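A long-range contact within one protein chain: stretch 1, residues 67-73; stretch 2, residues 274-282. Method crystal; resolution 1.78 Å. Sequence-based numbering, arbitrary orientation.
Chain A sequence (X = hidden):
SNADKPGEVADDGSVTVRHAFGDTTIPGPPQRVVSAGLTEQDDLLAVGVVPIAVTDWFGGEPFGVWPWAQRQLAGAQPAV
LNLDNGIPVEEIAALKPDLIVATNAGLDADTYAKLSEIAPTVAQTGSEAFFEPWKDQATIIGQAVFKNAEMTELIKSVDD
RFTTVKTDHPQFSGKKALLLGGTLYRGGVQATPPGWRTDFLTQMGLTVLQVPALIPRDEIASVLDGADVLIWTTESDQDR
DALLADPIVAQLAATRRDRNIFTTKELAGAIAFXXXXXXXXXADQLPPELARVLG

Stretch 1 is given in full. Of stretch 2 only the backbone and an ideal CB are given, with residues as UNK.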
# COMPACT_ATOMS: atom_id res chain seq x y z
N PRO A 67 9.10 -8.71 -3.32
CA PRO A 67 9.10 -9.98 -4.05
C PRO A 67 7.96 -10.16 -5.06
O PRO A 67 8.16 -10.78 -6.09
CB PRO A 67 9.00 -11.02 -2.93
CG PRO A 67 9.70 -10.37 -1.78
CD PRO A 67 9.28 -8.92 -1.87
N TRP A 68 6.78 -9.62 -4.76
CA TRP A 68 5.63 -9.78 -5.65
C TRP A 68 5.73 -8.98 -6.96
O TRP A 68 4.90 -9.15 -7.85
CB TRP A 68 4.34 -9.41 -4.92
CG TRP A 68 4.38 -8.03 -4.36
CD1 TRP A 68 4.20 -6.87 -5.05
CD2 TRP A 68 4.65 -7.66 -3.01
NE1 TRP A 68 4.33 -5.80 -4.21
CE2 TRP A 68 4.60 -6.26 -2.95
CE3 TRP A 68 4.92 -8.38 -1.83
CZ2 TRP A 68 4.81 -5.55 -1.76
CZ3 TRP A 68 5.12 -7.67 -0.65
CH2 TRP A 68 5.06 -6.27 -0.63
N ALA A 69 6.72 -8.09 -7.07
CA ALA A 69 6.93 -7.34 -8.30
C ALA A 69 8.29 -7.61 -8.97
O ALA A 69 8.59 -7.01 -10.01
CB ALA A 69 6.76 -5.85 -8.04
N GLN A 70 9.08 -8.52 -8.41
CA GLN A 70 10.42 -8.83 -8.93
C GLN A 70 10.42 -9.51 -10.30
O GLN A 70 11.24 -9.19 -11.15
CB GLN A 70 11.21 -9.67 -7.90
CG GLN A 70 11.88 -8.82 -6.83
CD GLN A 70 13.01 -7.98 -7.40
OE1 GLN A 70 13.61 -8.34 -8.42
NE2 GLN A 70 13.31 -6.84 -6.75
N ARG A 71 9.49 -10.46 -10.50
CA ARG A 71 9.30 -11.11 -11.80
C ARG A 71 9.11 -10.07 -12.91
O ARG A 71 9.73 -10.16 -13.98
CB ARG A 71 8.07 -12.04 -11.76
CG ARG A 71 7.75 -12.73 -13.09
CD ARG A 71 6.40 -13.45 -13.06
NE ARG A 71 5.25 -12.57 -13.34
CZ ARG A 71 4.91 -12.11 -14.55
NH1 ARG A 71 5.62 -12.42 -15.63
NH2 ARG A 71 3.85 -11.32 -14.68
N GLN A 72 8.26 -9.10 -12.63
CA GLN A 72 7.92 -8.06 -13.60
C GLN A 72 9.11 -7.12 -13.85
O GLN A 72 9.29 -6.61 -14.94
CB GLN A 72 6.71 -7.25 -13.10
CG GLN A 72 5.41 -8.05 -13.03
CD GLN A 72 5.25 -8.88 -11.76
OE1 GLN A 72 6.21 -9.12 -11.02
NE2 GLN A 72 4.04 -9.35 -11.53
N LEU A 73 9.91 -6.90 -12.82
CA LEU A 73 11.13 -6.12 -12.96
C LEU A 73 12.13 -6.89 -13.82
O LEU A 73 12.84 -6.31 -14.64
CB LEU A 73 11.72 -5.83 -11.58
CG LEU A 73 12.90 -4.86 -11.53
CD1 LEU A 73 12.46 -3.47 -11.98
CD2 LEU A 73 13.49 -4.82 -10.13
N UNK A 274 -0.57 -2.20 -0.67
CA UNK A 274 -1.97 -2.14 -1.12
C UNK A 274 -2.04 -1.86 -2.63
O UNK A 274 -2.68 -0.89 -3.06
CB UNK A 274 -2.73 -1.06 -0.35
N UNK A 275 -1.37 -2.69 -3.41
CA UNK A 275 -1.20 -2.45 -4.83
C UNK A 275 -1.85 -3.55 -5.68
O UNK A 275 -2.24 -4.58 -5.15
CB UNK A 275 0.29 -2.34 -5.16
N UNK A 276 -1.95 -3.33 -7.00
CA UNK A 276 -2.47 -4.38 -7.89
C UNK A 276 -1.67 -5.69 -7.84
O UNK A 276 -2.21 -6.75 -8.12
CB UNK A 276 -2.49 -3.86 -9.33
N UNK A 277 -0.40 -5.60 -7.49
CA UNK A 277 0.43 -6.79 -7.36
C UNK A 277 0.53 -7.30 -5.93
O UNK A 277 0.72 -8.50 -5.73
CB UNK A 277 1.83 -6.50 -7.89
N UNK A 278 0.40 -6.42 -4.94
CA UNK A 278 0.58 -6.84 -3.55
C UNK A 278 -0.69 -7.43 -2.94
O UNK A 278 -0.63 -8.36 -2.13
CB UNK A 278 1.05 -5.65 -2.71
N UNK A 279 -1.85 -6.89 -3.32
CA UNK A 279 -3.10 -7.38 -2.75
C UNK A 279 -3.40 -8.87 -3.01
O UNK A 279 -3.97 -9.52 -2.13
CB UNK A 279 -4.25 -6.54 -3.30
N UNK A 280 -3.05 -9.40 -4.20
CA UNK A 280 -3.12 -10.85 -4.40
C UNK A 280 -2.33 -11.65 -3.37
O UNK A 280 -2.77 -12.73 -2.96
CB UNK A 280 -2.61 -11.20 -5.80
N UNK A 281 -1.19 -11.13 -2.93
CA UNK A 281 -0.41 -11.79 -1.86
C UNK A 281 -1.19 -11.80 -0.53
O UNK A 281 -1.17 -12.78 0.20
CB UNK A 281 0.93 -11.08 -1.67
N UNK A 282 -1.90 -10.70 -0.25
CA UNK A 282 -2.75 -10.61 0.93
C UNK A 282 -3.89 -11.62 0.83
O UNK A 282 -4.18 -12.32 1.81
CB UNK A 282 -3.30 -9.19 1.09

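Stretch 1 is helical and turns Trp68 toward stretch 2, with chi1 in the p well. The indole is the main surface on offer. Ala69 and Gln72 extend it along the same helix. The nearest CA pair is Trp68 to position 278, at 6.2 Å.

Position 274 has positive phi (44/55). Glycine, asparagine or aspartate would suit such angles best, and other residues take them at some cost. Its ideal CB has nothing of stretch 1 within 5.5 Å, so stretch 1 sets no preference. The deposited residue is Ala274, the first after a helix to leave helical angles.

Position 275 has extended angles (-117/169) and is followed by a helical run. Its CA-to-CB bond points toward stretch 1, but the ideal CB is 5.4 Å from Trp68 NE1. Serine, threonine, aspartate or asparagine would suit a turn that leads into a helix, because a short polar side chain can reach the free NH groups ahead. The residue is Ser275. Ser275 OG accepts a hydrogen bond from the backbone N of 278 at 2.8 Å. Ser275 OG also accepts a weak one from the backbone N of 277 at 3.2 Å. Ser275 OG lies 4.3 Å from Trp68 NE1 and makes no hydrogen bond to it.

Position 276 has phi -58, which a proline ring accepts, and its CB is out of reach of stretch 1. Many residues would fit. The residue is Pro276; it makes no contact with stretch 1.

Position 277 points straight at stretch 1. Its ideal CB is 3.7 Å from Trp68 CD1 and 5.0 Å from Ala69 CB, and the side chain of Gln72 lies nearby. No charge is offered nearby, and the indole and the Ala69 methyl favour an apolar chain. Leucine, isoleucine or methionine would all be reasonable. The residue is Leu277, with chi1 m and chi2 t. Its CB packs on Trp68 CD1 at 3.7 Å, and Leu277 CD1 reaches Ala69 CB at 3.8 Å. Leu277 CD2 borders the side chain of Gln72.

Position 278 points sideways, yet its ideal CB is only 3.6 Å from Trp68 CE2. With the indole this close, a small residue such as alanine, serine or cysteine is the simplest choice. The residue is Ser278. Its CB sits over the face of the five-membered ring of Trp68, 3.7 Å from the centroid, in a CH-pi contact. Its OG accepts a hydrogen bond from Ser275 N at 3.0 Å, so the two serines bond reciprocally, each OG to the other's backbone N.

Positions 279 and 280 are helical and out of reach, and stretch 1 does not discriminate there. They are Tyr279 and Pro280.

Position 281 points toward stretch 1, with its ideal CB 4.8 Å from Trp68 CE3. A medium apolar residue such as valine, isoleucine or leucine would suit it. The residue is Val281, chi1 t. Its CG2 packs against Trp68 CB at 3.7 Å, oblique to the ring.

Position 282 is helical and out of reach. It is Val282. No hydrogen bond joins the stretches; the contact rests on packing around Trp68.

Stretch 2 (274-282) ASPLSYPVV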
# COMPACT_ATOMS: atom_id res chain seq x y z
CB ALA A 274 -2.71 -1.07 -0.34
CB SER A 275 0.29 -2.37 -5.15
OG SER A 275 0.84 -3.65 -5.34
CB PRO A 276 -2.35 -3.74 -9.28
CG PRO A 276 -2.47 -2.28 -9.02
CD PRO A 276 -1.79 -2.04 -7.70
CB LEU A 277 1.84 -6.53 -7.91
CG LEU A 277 1.94 -6.24 -9.41
CD1 LEU A 277 3.39 -6.00 -9.80
CD2 LEU A 277 1.36 -7.39 -10.23
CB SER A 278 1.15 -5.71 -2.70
OG SER A 278 0.15 -4.89 -2.12
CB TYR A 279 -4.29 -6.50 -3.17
CG TYR A 279 -4.64 -5.38 -2.21
CD1 TYR A 279 -4.59 -5.55 -0.82
CD2 TYR A 279 -5.06 -4.14 -2.69
CE1 TYR A 279 -4.91 -4.52 0.05
CE2 TYR A 279 -5.40 -3.11 -1.84
CZ TYR A 279 -5.32 -3.30 -0.47
OH TYR A 279 -5.66 -2.27 0.37
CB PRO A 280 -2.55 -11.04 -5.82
CG PRO A 280 -2.96 -9.78 -6.52
CD PRO A 280 -2.82 -8.70 -5.48
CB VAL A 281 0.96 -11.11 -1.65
CG1 VAL A 281 1.68 -11.67 -0.43
CG2 VAL A 281 1.82 -11.26 -2.90
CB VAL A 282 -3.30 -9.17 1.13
CG1 VAL A 282 -4.23 -9.10 2.34
CG2 VAL A 282 -2.17 -8.16 1.26
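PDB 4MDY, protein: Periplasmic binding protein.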